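Local coordinates for mevalonate kinase, putative (Leishmania major, PDB 2HFS), which probably catalyses the ATP-dependent phosphorylation of (R)-mevalonate to (R)-5-phosphomevalonate, an early step of isoprenoid and sterol biosynthesis, at residues Q83-H88 and S117-F122; V145-Y150 and A157-A162; E267-T272 and G290-L295; A304-L309 and K317-Y322. All blocks are in the same frame, centred on the assembly; numbering follows the deposited sequence.

Contact 1 (Q83-H88 and S117-F122)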
loop_
_atom_site.group_PDB
_atom_site.type_symbol
_atom_site.label_atom_id
_atom_site.label_comp_id
_atom_site.label_asym_id
_atom_site.label_seq_id
_atom_site.Cartn_x
_atom_site.Cartn_y
_atom_site.Cartn_z
ATOM N N GLN A 83 -10.112 12.654 12.414
ATOM C CA GLN A 83 -10.082 13.858 13.223
ATOM C C GLN A 83 -8.755 14.589 13.036
ATOM O O GLN A 83 -8.718 15.816 12.987
ATOM C CB GLN A 83 -10.380 13.566 14.703
ATOM C CG GLN A 83 -10.621 14.838 15.525
ATOM C CD GLN A 83 -11.787 15.652 14.986
ATOM O OE1 GLN A 83 -12.900 15.146 14.886
ATOM N NE2 GLN A 83 -11.530 16.906 14.630
ATOM N N LEU A 84 -7.676 13.827 12.896
ATOM C CA LEU A 84 -6.353 14.400 12.620
ATOM C C LEU A 84 -6.345 15.229 11.343
ATOM O O LEU A 84 -5.762 16.324 11.290
ATOM C CB LEU A 84 -5.331 13.282 12.517
ATOM C CG LEU A 84 -4.829 12.885 13.916
ATOM C CD1 LEU A 84 -3.977 11.654 13.848
ATOM C CD2 LEU A 84 -4.056 14.050 14.533
ATOM N N VAL A 85 -6.997 14.689 10.312
ATOM C CA VAL A 85 -7.109 15.367 9.018
ATOM C C VAL A 85 -7.991 16.618 9.128
ATOM O O VAL A 85 -7.629 17.684 8.623
ATOM C CB VAL A 85 -7.639 14.409 7.930
ATOM C CG1 VAL A 85 -7.904 15.157 6.586
ATOM C CG2 VAL A 85 -6.656 13.243 7.739
ATOM N N LEU A 86 -9.143 16.491 9.780
ATOM C CA LEU A 86 -10.009 17.653 9.975
ATOM C C LEU A 86 -9.265 18.783 10.687
ATOM O O LEU A 86 -9.297 19.931 10.225
ATOM C CB LEU A 86 -11.271 17.277 10.755
ATOM C CG LEU A 86 -12.231 16.370 9.988
ATOM C CD1 LEU A 86 -13.362 15.820 10.884
ATOM C CD2 LEU A 86 -12.814 17.114 8.838
ATOM N N ASP A 87 -8.600 18.451 11.791
ATOM C CA ASP A 87 -7.809 19.443 12.558
ATOM C C ASP A 87 -6.703 20.061 11.700
ATOM O O ASP A 87 -6.497 21.271 11.725
ATOM C CB ASP A 87 -7.215 18.819 13.821
ATOM C CG ASP A 87 -8.278 18.393 14.831
ATOM O OD1 ASP A 87 -9.375 18.993 14.846
ATOM O OD2 ASP A 87 -8.101 17.456 15.638
ATOM N N HIS A 88 -6.004 19.226 10.934
ATOM C CA HIS A 88 -4.927 19.686 10.062
ATOM C C HIS A 88 -5.436 20.657 9.011
ATOM O O HIS A 88 -4.769 21.633 8.682
ATOM C CB HIS A 88 -4.247 18.496 9.382
ATOM C CG HIS A 88 -3.197 18.884 8.388
ATOM N ND1 HIS A 88 -1.956 19.361 8.757
ATOM C CD2 HIS A 88 -3.204 18.859 7.034
ATOM C CE1 HIS A 88 -1.242 19.605 7.671
ATOM N NE2 HIS A 88 -1.982 19.322 6.614
ATOM N N SER A 117 -5.045 5.051 1.836
ATOM C CA SER A 117 -6.023 5.302 0.745
ATOM C C SER A 117 -7.237 6.027 1.288
ATOM O O SER A 117 -7.769 6.932 0.625
ATOM C CB SER A 117 -6.468 4.013 0.041
ATOM O OG SER A 117 -5.395 3.088 -0.104
ATOM N N ASP A 118 -7.644 5.616 2.493
ATOM C CA ASP A 118 -8.729 6.257 3.261
ATOM C C ASP A 118 -8.425 7.736 3.501
ATOM O O ASP A 118 -9.182 8.606 3.024
ATOM C CB ASP A 118 -8.937 5.478 4.566
ATOM C CG ASP A 118 -10.075 6.021 5.443
ATOM O OD1 ASP A 118 -10.741 7.021 5.094
ATOM O OD2 ASP A 118 -10.367 5.469 6.517
ATOM N N VAL A 119 -7.328 8.036 4.206
ATOM C CA VAL A 119 -7.026 9.441 4.530
ATOM C C VAL A 119 -6.687 10.260 3.289
ATOM O O VAL A 119 -6.956 11.450 3.267
ATOM C CB VAL A 119 -5.971 9.659 5.663
ATOM C CG1 VAL A 119 -6.556 9.261 7.022
ATOM C CG2 VAL A 119 -4.652 8.901 5.398
ATOM N N VAL A 120 -6.146 9.623 2.245
ATOM C CA VAL A 120 -5.890 10.369 1.012
ATOM C C VAL A 120 -7.213 10.797 0.380
ATOM O O VAL A 120 -7.424 11.985 0.109
ATOM C CB VAL A 120 -5.002 9.595 0.015
ATOM C CG1 VAL A 120 -5.029 10.238 -1.363
ATOM C CG2 VAL A 120 -3.551 9.526 0.545
ATOM N N ALA A 121 -8.118 9.836 0.179
ATOM C CA ALA A 121 -9.415 10.126 -0.439
ATOM C C ALA A 121 -10.160 11.217 0.339
ATOM O O ALA A 121 -10.710 12.162 -0.255
ATOM C CB ALA A 121 -10.249 8.846 -0.523
ATOM N N PHE A 122 -10.144 11.096 1.662
ATOM C CA PHE A 122 -10.757 12.068 2.576
ATOM C C PHE A 122 -10.184 13.485 2.405
ATOM O O PHE A 122 -10.945 14.444 2.276
ATOM C CB PHE A 122 -10.584 11.562 4.026
ATOM C CG PHE A 122 -11.333 12.366 5.065
ATOM C CD1 PHE A 122 -12.566 12.940 4.788
ATOM C CD2 PHE A 122 -10.776 12.540 6.334
ATOM C CE1 PHE A 122 -13.257 13.688 5.784
ATOM C CE2 PHE A 122 -11.447 13.271 7.331
ATOM C CZ PHE A 122 -12.688 13.838 7.056
#

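Contact 2 (V145-Y150 and A157-A162)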
loop_
_atom_site.group_PDB
_atom_site.type_symbol
_atom_site.label_atom_id
_atom_site.label_comp_id
_atom_site.label_asym_id
_atom_site.label_seq_id
_atom_site.Cartn_x
_atom_site.Cartn_y
_atom_site.Cartn_z
ATOM N N VAL A 145 -0.390 13.082 8.149
ATOM C CA VAL A 145 -0.796 13.495 9.490
ATOM C C VAL A 145 -1.882 12.524 9.959
ATOM O O VAL A 145 -1.842 12.028 11.085
ATOM C CB VAL A 145 -1.289 14.975 9.504
ATOM C CG1 VAL A 145 -2.189 15.265 10.710
ATOM C CG2 VAL A 145 -0.106 15.946 9.424
ATOM N N GLY A 146 -2.818 12.216 9.065
ATOM C CA GLY A 146 -3.961 11.401 9.443
ATOM C C GLY A 146 -3.576 9.970 9.723
ATOM O O GLY A 146 -4.156 9.332 10.601
ATOM N N GLU A 147 -2.607 9.467 8.955
ATOM C CA GLU A 147 -2.042 8.130 9.151
ATOM C C GLU A 147 -1.490 7.976 10.570
ATOM O O GLU A 147 -1.281 6.858 11.056
ATOM C CB GLU A 147 -0.927 7.887 8.136
ATOM C CG GLU A 147 -1.398 7.367 6.789
ATOM C CD GLU A 147 -1.808 5.908 6.861
ATOM O OE1 GLU A 147 -1.014 5.042 6.414
ATOM O OE2 GLU A 147 -2.913 5.626 7.382
ATOM N N GLY A 148 -1.246 9.107 11.225
ATOM C CA GLY A 148 -0.862 9.121 12.639
ATOM C C GLY A 148 -1.930 8.550 13.562
ATOM O O GLY A 148 -1.638 8.213 14.701
ATOM N N GLY A 149 -3.172 8.457 13.076
ATOM C CA GLY A 149 -4.288 7.915 13.861
ATOM C C GLY A 149 -4.408 6.397 13.835
ATOM O O GLY A 149 -5.065 5.800 14.694
ATOM N N TYR A 150 -3.793 5.776 12.834
ATOM C CA TYR A 150 -3.684 4.315 12.763
ATOM C C TYR A 150 -2.378 3.841 13.411
ATOM O O TYR A 150 -1.409 4.613 13.514
ATOM C CB TYR A 150 -3.747 3.835 11.311
ATOM C CG TYR A 150 -5.104 3.939 10.653
ATOM C CD1 TYR A 150 -5.474 5.081 9.947
ATOM C CD2 TYR A 150 -6.013 2.879 10.713
ATOM C CE1 TYR A 150 -6.730 5.170 9.328
ATOM C CE2 TYR A 150 -7.272 2.965 10.102
ATOM C CZ TYR A 150 -7.621 4.117 9.418
ATOM O OH TYR A 150 -8.852 4.204 8.788
ATOM N N ALA A 157 5.563 5.824 2.832
ATOM C CA ALA A 157 5.368 5.120 1.560
ATOM C C ALA A 157 3.912 4.843 1.234
ATOM O O ALA A 157 3.545 4.818 0.063
ATOM C CB ALA A 157 6.194 3.832 1.484
ATOM N N ASP A 158 3.079 4.644 2.254
ATOM C CA ASP A 158 1.679 4.324 1.986
ATOM C C ASP A 158 0.919 5.552 1.482
ATOM O O ASP A 158 0.251 5.480 0.455
ATOM C CB ASP A 158 0.988 3.720 3.209
ATOM C CG ASP A 158 1.495 2.331 3.552
ATOM O OD1 ASP A 158 2.540 1.876 2.993
ATOM O OD2 ASP A 158 0.900 1.618 4.395
ATOM N N ASN A 159 1.037 6.673 2.197
ATOM C CA ASN A 159 0.402 7.916 1.762
ATOM C C ASN A 159 0.935 8.413 0.429
ATOM O O ASN A 159 0.176 8.918 -0.397
ATOM C CB ASN A 159 0.433 9.027 2.824
ATOM C CG ASN A 159 1.784 9.200 3.485
ATOM O OD1 ASN A 159 2.106 8.513 4.469
ATOM N ND2 ASN A 159 2.565 10.163 2.996
ATOM N N THR A 160 2.232 8.251 0.206
ATOM C CA THR A 160 2.817 8.755 -1.025
ATOM C C THR A 160 2.293 7.944 -2.228
ATOM O O THR A 160 1.921 8.509 -3.262
ATOM C CB THR A 160 4.367 8.745 -0.928
ATOM O OG1 THR A 160 4.792 9.635 0.124
ATOM C CG2 THR A 160 4.975 9.382 -2.171
ATOM N N ALA A 161 2.236 6.619 -2.098
ATOM C CA ALA A 161 1.657 5.782 -3.150
ATOM C C ALA A 161 0.168 6.097 -3.355
ATOM O O ALA A 161 -0.316 6.197 -4.486
ATOM C CB ALA A 161 1.820 4.288 -2.788
ATOM N N ALA A 162 -0.561 6.230 -2.253
ATOM C CA ALA A 162 -1.986 6.542 -2.320
ATOM C C ALA A 162 -2.277 7.906 -2.988
ATOM O O ALA A 162 -3.264 8.054 -3.719
ATOM C CB ALA A 162 -2.604 6.458 -0.922
HETATM O O HOH W 1 -1.692 2.524 5.247
#

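Contact 3 (E267-T272 and G290-L295)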
loop_
_atom_site.group_PDB
_atom_site.type_symbol
_atom_site.label_atom_id
_atom_site.label_comp_id
_atom_site.label_asym_id
_atom_site.label_seq_id
_atom_site.Cartn_x
_atom_site.Cartn_y
_atom_site.Cartn_z
ATOM N N GLU A 267 4.899 -18.969 2.057
ATOM C CA GLU A 267 5.638 -19.894 1.196
ATOM C C GLU A 267 4.685 -20.695 0.284
ATOM O O GLU A 267 4.935 -20.850 -0.916
ATOM C CB GLU A 267 6.514 -20.814 2.052
ATOM C CG GLU A 267 7.672 -20.077 2.707
ATOM C CD GLU A 267 8.552 -19.349 1.697
ATOM O OE1 GLU A 267 9.014 -19.986 0.706
ATOM O OE2 GLU A 267 8.787 -18.137 1.894
ATOM N N SER A 268 3.578 -21.161 0.845
ATOM C CA SER A 268 2.585 -21.937 0.087
ATOM C C SER A 268 2.026 -21.140 -1.102
ATOM O O SER A 268 1.966 -21.628 -2.245
ATOM C CB SER A 268 1.458 -22.404 1.014
ATOM O OG SER A 268 0.422 -23.018 0.277
ATOM N N ILE A 269 1.667 -19.897 -0.829
ATOM C CA ILE A 269 1.174 -18.974 -1.847
ATOM C C ILE A 269 2.206 -18.756 -2.959
ATOM O O ILE A 269 1.904 -18.982 -4.139
ATOM C CB ILE A 269 0.739 -17.632 -1.198
ATOM C CG1 ILE A 269 -0.391 -17.853 -0.183
ATOM C CG2 ILE A 269 0.282 -16.610 -2.241
ATOM C CD1 ILE A 269 -0.690 -16.622 0.704
ATOM N N VAL A 270 3.420 -18.345 -2.592
ATOM C CA VAL A 270 4.425 -18.048 -3.623
ATOM C C VAL A 270 4.771 -19.278 -4.494
ATOM O O VAL A 270 4.942 -19.146 -5.706
ATOM C CB VAL A 270 5.670 -17.286 -3.107
ATOM C CG1 VAL A 270 5.262 -15.952 -2.462
ATOM C CG2 VAL A 270 6.530 -18.133 -2.181
ATOM N N GLN A 271 4.828 -20.457 -3.881
ATOM C CA GLN A 271 5.083 -21.703 -4.611
ATOM C C GLN A 271 3.970 -21.947 -5.655
ATOM O O GLN A 271 4.245 -22.223 -6.834
ATOM C CB GLN A 271 5.206 -22.874 -3.625
ATOM C CG GLN A 271 5.474 -24.248 -4.271
ATOM C CD GLN A 271 5.306 -25.410 -3.301
ATOM O OE1 GLN A 271 6.069 -26.380 -3.355
ATOM N NE2 GLN A 271 4.312 -25.316 -2.410
ATOM N N THR A 272 2.718 -21.801 -5.238
ATOM C CA THR A 272 1.603 -22.006 -6.180
ATOM C C THR A 272 1.555 -20.965 -7.305
ATOM O O THR A 272 1.254 -21.312 -8.449
ATOM C CB THR A 272 0.255 -22.106 -5.423
ATOM O OG1 THR A 272 0.262 -23.306 -4.649
ATOM C CG2 THR A 272 -0.923 -22.362 -6.379
ATOM N N GLY A 290 0.043 -11.148 6.370
ATOM C CA GLY A 290 -0.193 -10.068 5.420
ATOM C C GLY A 290 -0.378 -10.599 4.002
ATOM O O GLY A 290 -1.019 -11.633 3.807
ATOM N N ILE A 291 0.230 -9.914 3.035
ATOM C CA ILE A 291 0.015 -10.183 1.615
ATOM C C ILE A 291 1.275 -10.660 0.898
ATOM O O ILE A 291 2.420 -10.383 1.339
ATOM C CB ILE A 291 -0.551 -8.924 0.842
ATOM C CG1 ILE A 291 0.343 -7.676 1.018
ATOM C CG2 ILE A 291 -2.001 -8.644 1.248
ATOM C CD1 ILE A 291 0.262 -6.686 -0.178
ATOM N N ALA A 292 1.034 -11.371 -0.206
ATOM C CA ALA A 292 2.046 -11.666 -1.203
ATOM C C ALA A 292 1.588 -11.067 -2.512
ATOM O O ALA A 292 0.404 -10.766 -2.687
ATOM C CB ALA A 292 2.250 -13.169 -1.360
ATOM N N VAL A 293 2.543 -10.888 -3.428
ATOM C CA VAL A 293 2.268 -10.324 -4.737
ATOM C C VAL A 293 2.916 -11.198 -5.812
ATOM O O VAL A 293 4.048 -11.655 -5.643
ATOM C CB VAL A 293 2.764 -8.855 -4.837
ATOM C CG1 VAL A 293 4.285 -8.722 -4.526
ATOM C CG2 VAL A 293 2.459 -8.302 -6.186
ATOM N N ALA A 294 2.176 -11.455 -6.890
ATOM C CA ALA A 294 2.710 -12.217 -8.023
ATOM C C ALA A 294 2.627 -11.326 -9.256
ATOM O O ALA A 294 1.669 -10.547 -9.393
ATOM C CB ALA A 294 1.906 -13.496 -8.227
ATOM N N LEU A 295 3.620 -11.432 -10.140
ATOM C CA LEU A 295 3.578 -10.723 -11.428
ATOM C C LEU A 295 3.184 -11.681 -12.548
ATOM O O LEU A 295 3.802 -12.728 -12.716
ATOM C CB LEU A 295 4.924 -10.086 -11.756
ATOM C CG LEU A 295 5.070 -9.337 -13.082
ATOM C CD1 LEU A 295 4.246 -8.016 -13.126
ATOM C CD2 LEU A 295 6.526 -9.058 -13.351
#

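Contact 4 (A304-L309 and K317-Y322)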
loop_
_atom_site.group_PDB
_atom_site.type_symbol
_atom_site.label_atom_id
_atom_site.label_comp_id
_atom_site.label_asym_id
_atom_site.label_seq_id
_atom_site.Cartn_x
_atom_site.Cartn_y
_atom_site.Cartn_z
ATOM N N ALA A 304 -5.027 -17.927 -15.030
ATOM C CA ALA A 304 -4.460 -19.230 -14.698
ATOM C C ALA A 304 -3.927 -19.240 -13.263
ATOM O O ALA A 304 -4.128 -20.212 -12.523
ATOM C CB ALA A 304 -3.358 -19.619 -15.695
ATOM N N ILE A 305 -3.253 -18.164 -12.867
ATOM C CA ILE A 305 -2.736 -18.081 -11.500
ATOM C C ILE A 305 -3.878 -18.035 -10.471
ATOM O O ILE A 305 -3.828 -18.745 -9.473
ATOM C CB ILE A 305 -1.764 -16.896 -11.331
ATOM C CG1 ILE A 305 -0.592 -17.034 -12.310
ATOM C CG2 ILE A 305 -1.296 -16.808 -9.865
ATOM C CD1 ILE A 305 0.067 -15.748 -12.671
ATOM N N VAL A 306 -4.898 -17.202 -10.706
ATOM C CA VAL A 306 -6.044 -17.162 -9.794
ATOM C C VAL A 306 -6.760 -18.511 -9.709
ATOM O O VAL A 306 -7.088 -18.962 -8.610
ATOM C CB VAL A 306 -7.034 -16.048 -10.151
ATOM C CG1 VAL A 306 -8.165 -16.004 -9.138
ATOM C CG2 VAL A 306 -6.304 -14.710 -10.183
ATOM N N LYS A 307 -6.991 -19.150 -10.859
ATOM C CA LYS A 307 -7.544 -20.512 -10.898
ATOM C C LYS A 307 -6.705 -21.499 -10.088
ATOM O O LYS A 307 -7.245 -22.304 -9.338
ATOM C CB LYS A 307 -7.639 -21.021 -12.339
ATOM C CG LYS A 307 -8.984 -20.755 -13.010
ATOM C CD LYS A 307 -9.363 -21.866 -14.013
ATOM C CE LYS A 307 -8.649 -21.732 -15.360
ATOM N NZ LYS A 307 -9.336 -22.511 -16.441
ATOM N N GLY A 308 -5.382 -21.429 -10.246
ATOM C CA GLY A 308 -4.463 -22.380 -9.603
ATOM C C GLY A 308 -4.379 -22.194 -8.095
ATOM O O GLY A 308 -4.310 -23.165 -7.334
ATOM N N LEU A 309 -4.384 -20.943 -7.657
ATOM C CA LEU A 309 -4.443 -20.655 -6.224
ATOM C C LEU A 309 -5.722 -21.210 -5.586
ATOM O O LEU A 309 -5.698 -21.781 -4.487
ATOM C CB LEU A 309 -4.323 -19.147 -5.985
ATOM C CG LEU A 309 -2.933 -18.526 -6.235
ATOM C CD1 LEU A 309 -3.081 -17.019 -6.299
ATOM C CD2 LEU A 309 -1.885 -18.933 -5.161
ATOM N N LYS A 317 -6.187 -17.111 1.186
ATOM C CA LYS A 317 -7.491 -16.769 1.783
ATOM C C LYS A 317 -8.303 -15.754 0.941
ATOM O O LYS A 317 -9.521 -15.864 0.809
ATOM C CB LYS A 317 -7.276 -16.254 3.217
ATOM C CG LYS A 317 -8.404 -16.634 4.193
ATOM C CD LYS A 317 -8.105 -16.215 5.641
ATOM C CE LYS A 317 -9.021 -16.942 6.656
ATOM N NZ LYS A 317 -8.502 -18.286 7.107
ATOM N N PHE A 318 -7.605 -14.792 0.362
ATOM C CA PHE A 318 -8.211 -13.723 -0.396
ATOM C C PHE A 318 -7.343 -13.533 -1.611
ATOM O O PHE A 318 -6.121 -13.473 -1.488
ATOM C CB PHE A 318 -8.246 -12.437 0.434
ATOM C CG PHE A 318 -8.950 -12.591 1.762
ATOM C CD1 PHE A 318 -8.227 -12.613 2.947
ATOM C CD2 PHE A 318 -10.340 -12.745 1.819
ATOM C CE1 PHE A 318 -8.864 -12.762 4.171
ATOM C CE2 PHE A 318 -10.987 -12.894 3.046
ATOM C CZ PHE A 318 -10.246 -12.905 4.213
ATOM N N ILE A 319 -7.967 -13.489 -2.783
ATOM C CA ILE A 319 -7.226 -13.321 -4.030
ATOM C C ILE A 319 -7.792 -12.147 -4.798
ATOM O O ILE A 319 -9.000 -12.064 -5.035
ATOM C CB ILE A 319 -7.243 -14.612 -4.903
ATOM C CG1 ILE A 319 -6.804 -15.832 -4.082
ATOM C CG2 ILE A 319 -6.346 -14.414 -6.142
ATOM C CD1 ILE A 319 -7.223 -17.221 -4.685
ATOM N N TRP A 320 -6.908 -11.244 -5.192
ATOM C CA TRP A 320 -7.297 -10.025 -5.867
ATOM C C TRP A 320 -6.495 -9.871 -7.153
ATOM O O TRP A 320 -5.323 -10.270 -7.225
ATOM C CB TRP A 320 -7.077 -8.817 -4.947
ATOM C CG TRP A 320 -7.770 -8.958 -3.613
ATOM C CD1 TRP A 320 -9.123 -9.117 -3.390
ATOM C CD2 TRP A 320 -7.146 -8.966 -2.316
ATOM N NE1 TRP A 320 -9.370 -9.215 -2.037
ATOM C CE2 TRP A 320 -8.178 -9.134 -1.352
ATOM C CE3 TRP A 320 -5.819 -8.869 -1.869
ATOM C CZ2 TRP A 320 -7.925 -9.173 0.020
ATOM C CZ3 TRP A 320 -5.562 -8.913 -0.499
ATOM C CH2 TRP A 320 -6.606 -9.068 0.431
ATOM N N ARG A 321 -7.141 -9.336 -8.179
ATOM C CA ARG A 321 -6.458 -8.949 -9.407
ATOM C C ARG A 321 -6.288 -7.452 -9.330
ATOM O O ARG A 321 -7.266 -6.710 -9.366
ATOM C CB ARG A 321 -7.275 -9.296 -10.648
ATOM C CG ARG A 321 -7.635 -10.759 -10.755
ATOM C CD ARG A 321 -8.600 -11.061 -11.885
ATOM N NE ARG A 321 -9.218 -12.376 -11.733
ATOM C CZ ARG A 321 -8.987 -13.398 -12.540
ATOM N NH1 ARG A 321 -8.146 -13.253 -13.558
ATOM N NH2 ARG A 321 -9.590 -14.568 -12.341
ATOM N N TYR A 322 -5.052 -7.009 -9.200
ATOM C CA TYR A 322 -4.771 -5.590 -9.136
ATOM C C TYR A 322 -3.837 -5.243 -10.293
ATOM O O TYR A 322 -3.200 -6.128 -10.865
ATOM C CB TYR A 322 -4.147 -5.231 -7.782
ATOM C CG TYR A 322 -5.126 -5.239 -6.591
ATOM C CD1 TYR A 322 -4.679 -5.495 -5.293
ATOM C CD2 TYR A 322 -6.484 -4.977 -6.777
ATOM C CE1 TYR A 322 -5.575 -5.488 -4.187
ATOM C CE2 TYR A 322 -7.384 -4.976 -5.699
ATOM C CZ TYR A 322 -6.918 -5.216 -4.403
ATOM O OH TYR A 322 -7.788 -5.194 -3.328
#

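Contact 1 (Q83-H88 and S117-F122)
Val85 and Val119 mark the nearest approach of two helices that run in broadly the same direction, their short axes 10.6 Å apart and crossing at -32°. That spacing leaves room for whole side chains between the backbones, and the filling is entirely apolar. Phe122 and Val85 supply most of it, in nearly equal measure. The CG of Phe122 lies anti to the backbone N (chi1 -172°), which carries the ring out toward the other helix, where Val85 and Leu86 meet it obliquely. Val85 slides past the ring, its CG1 reaching Phe122 CD2 at 3.9 Å, whereas Leu86 crosses it at about a right angle and sets CD2 3.7 Å from Phe122 CZ. The second methyl of Val85 turns to the preceding helical turn: its CG2 lies 4.0 Å from Val119 CG1, so one valine bridges two residues a turn apart. On the outer, exposed side of helix 70-88, Gln83 NE2 donates to Asp87 OD1 at 3.0 Å, reaching the carboxylate from above its plane. Both helices belong to the N-terminal GHMP kinase domain. Helix 114-130 also lies against strand 36-52, where Phe122 touches Cys47 and Leu49; Leu126, farther along the same helix, packs on both Val85 and Leu86, and Ser142 of helix 136-146 closes on Val85 as well.

Contact 2 (V145-Y150 and A157-A162)
Glu147 meets helix 157-164 in two different ways, with its aliphatic part beside Asn159 and its carboxylate beside Asp158. On the packed side, Glu147 CG stands 4.4 Å from Asn159 OD1. Asn159 has its own partner, its ND2 being hydrogen-bonded to Asn140 OD1, while its side chain rests on Ala143 and Phe144. The Glu147 chain bends at its second torsion (chi2 -74°), bringing OE1 to 4.0 Å from Asp158 CB. The looser, wetter side begins here. The two carboxylates, their planes 29° apart, do not meet directly; a single water sits between them, donating one proton to Glu147 OE1 and the other to Asp158 OD2, each bond 2.9 Å long. The arrangement recalls the active site of GHMP kinases, in which a lysine-aspartate pair and magnesium-binding serine and glutamate side chains are gathered in this domain: Asp158 OD1 forms a salt bridge with Lys21, and Glu147 OE2 a hydrogen bond with Ser115 OG. Each acid uses one oxygen for the water and the other for a protein neighbour. Ala116, beside Ser115 on helix 114-130, touches both acidic side chains.

Contact 3 (E267-T272 and G290-L295)
Ala292 receives both side chains of residues 267-272 that touch the strand segment, and a walk along the strand from its start explains why that position is the one used. Gly290, with a positive phi of 68°, leads into the strand; its backbone bonds to Thr195 and Ile197, and its carbonyl oxygen also accepts from Thr195 OG1. Ile291 then points away from the helix and lies on Val192, while its backbone pairs with Ser284. At Ala292 the direction reverses. Ala292 CB is met by Ile269 CG2 at 4.1 Å and by Val270 CG1 at 4.2 Å, two branches from successive residues closing on one methyl. With CG1 of Ile269 beside the backbone N (chi1 -61°), CG2 is the branch presented to the alanine. So small a side chain lets the backbones draw close, the CA atoms of Val270 and Ala292 being 7.2 Å apart. The strand is an inner one of a four-stranded antiparallel sheet of order 2-3-1-4, the beta-alpha-beta-beta-alpha-beta, ferredoxin-like arrangement of the GHMP kinase C-terminal domain, with helix 264-275 on one face. Ile269 continues the same layer over Val193 of the adjoining strand, to which Ala292 is joined by backbone bonds. Val293 again turns from the helix and packs on Leu190 and on Met249 of helix 242-258. Ala294 points back toward the helical side, but its nearest approach to residues 267-272 is 6.8 Å, and it touches Ala281 instead. Leu295 ends the segment against Leu245 and Met249.

Contact 4 (A304-L309 and K317-Y322)
The guanidinium of Arg321 lies flat against Val306, whose CG2 stands 3.8 Å above the plane and over its centre, with Val306 CB 3.7 Å from Arg321 NH2 on that same face. NH1 also forms a salt bridge with Asp303 OD1, on the same helix as the valine, so the group is gripped by charge while its face covers a methyl. The other flat groups belong to the opposite side of the strand. Trp320 has Phe318 CB over one face and, 3.8 Å above the other, Tyr322 OH, both offset toward the rim; Tyr322 in turn takes Trp320 CB on a face. This two-sided strand ends the ferredoxin-like C-terminal domain, and helix 299-312 forms the connection of a beta-alpha-beta crossover from strand 291-296, passing over strand 188-194 to strand 318-324. Helix and strand segments run antiparallel, 177° between their directions, with axes 9.7 Å apart. The strand opens with a classic beta bulge, Lys317 and Phe318 both facing Gly194. From there the aromatic side looks to the N-terminal domain, where Trp320 touches Val107 and Ser109, while Tyr322 reaches Ile41 and its OH is hydrogen-bonded to Val107 N. On the helical side Ile319 touches Val306 and Leu309, one turn apart. The Ile319 and Val306 side chains slide past each other in opposite directions, Ile319 CG2 (anti to the backbone N) lying 3.8 Å from Val306 CG1. Leu309, also resting on Val191 and Val193, receives the far end of the isoleucine: Ile319 CD1 lies 3.7 Å from Leu309 CB.

From the N terminus, contact 1 closes first, bringing helix 114-130 back to helix 70-88 after an excursion that includes strand 97-103. Contact 2 follows with a short loop between helices 136-146 and 157-164; the two touch, through the Asp118 OD2-Tyr150 OH hydrogen bond, and together unite the helical layer of the N-terminal domain. In the C-terminal domain, contact 3 joins helix 264-275 to strand 291-296 past the hairpin partner 280-284, and contact 4 turns helix 299-312 back on the last strand. These share one sheet and touch where Thr272 packs on Leu309. All four close in series, none nesting or crossing; contacts 1 and 4 lie with centres about 32 Å apart.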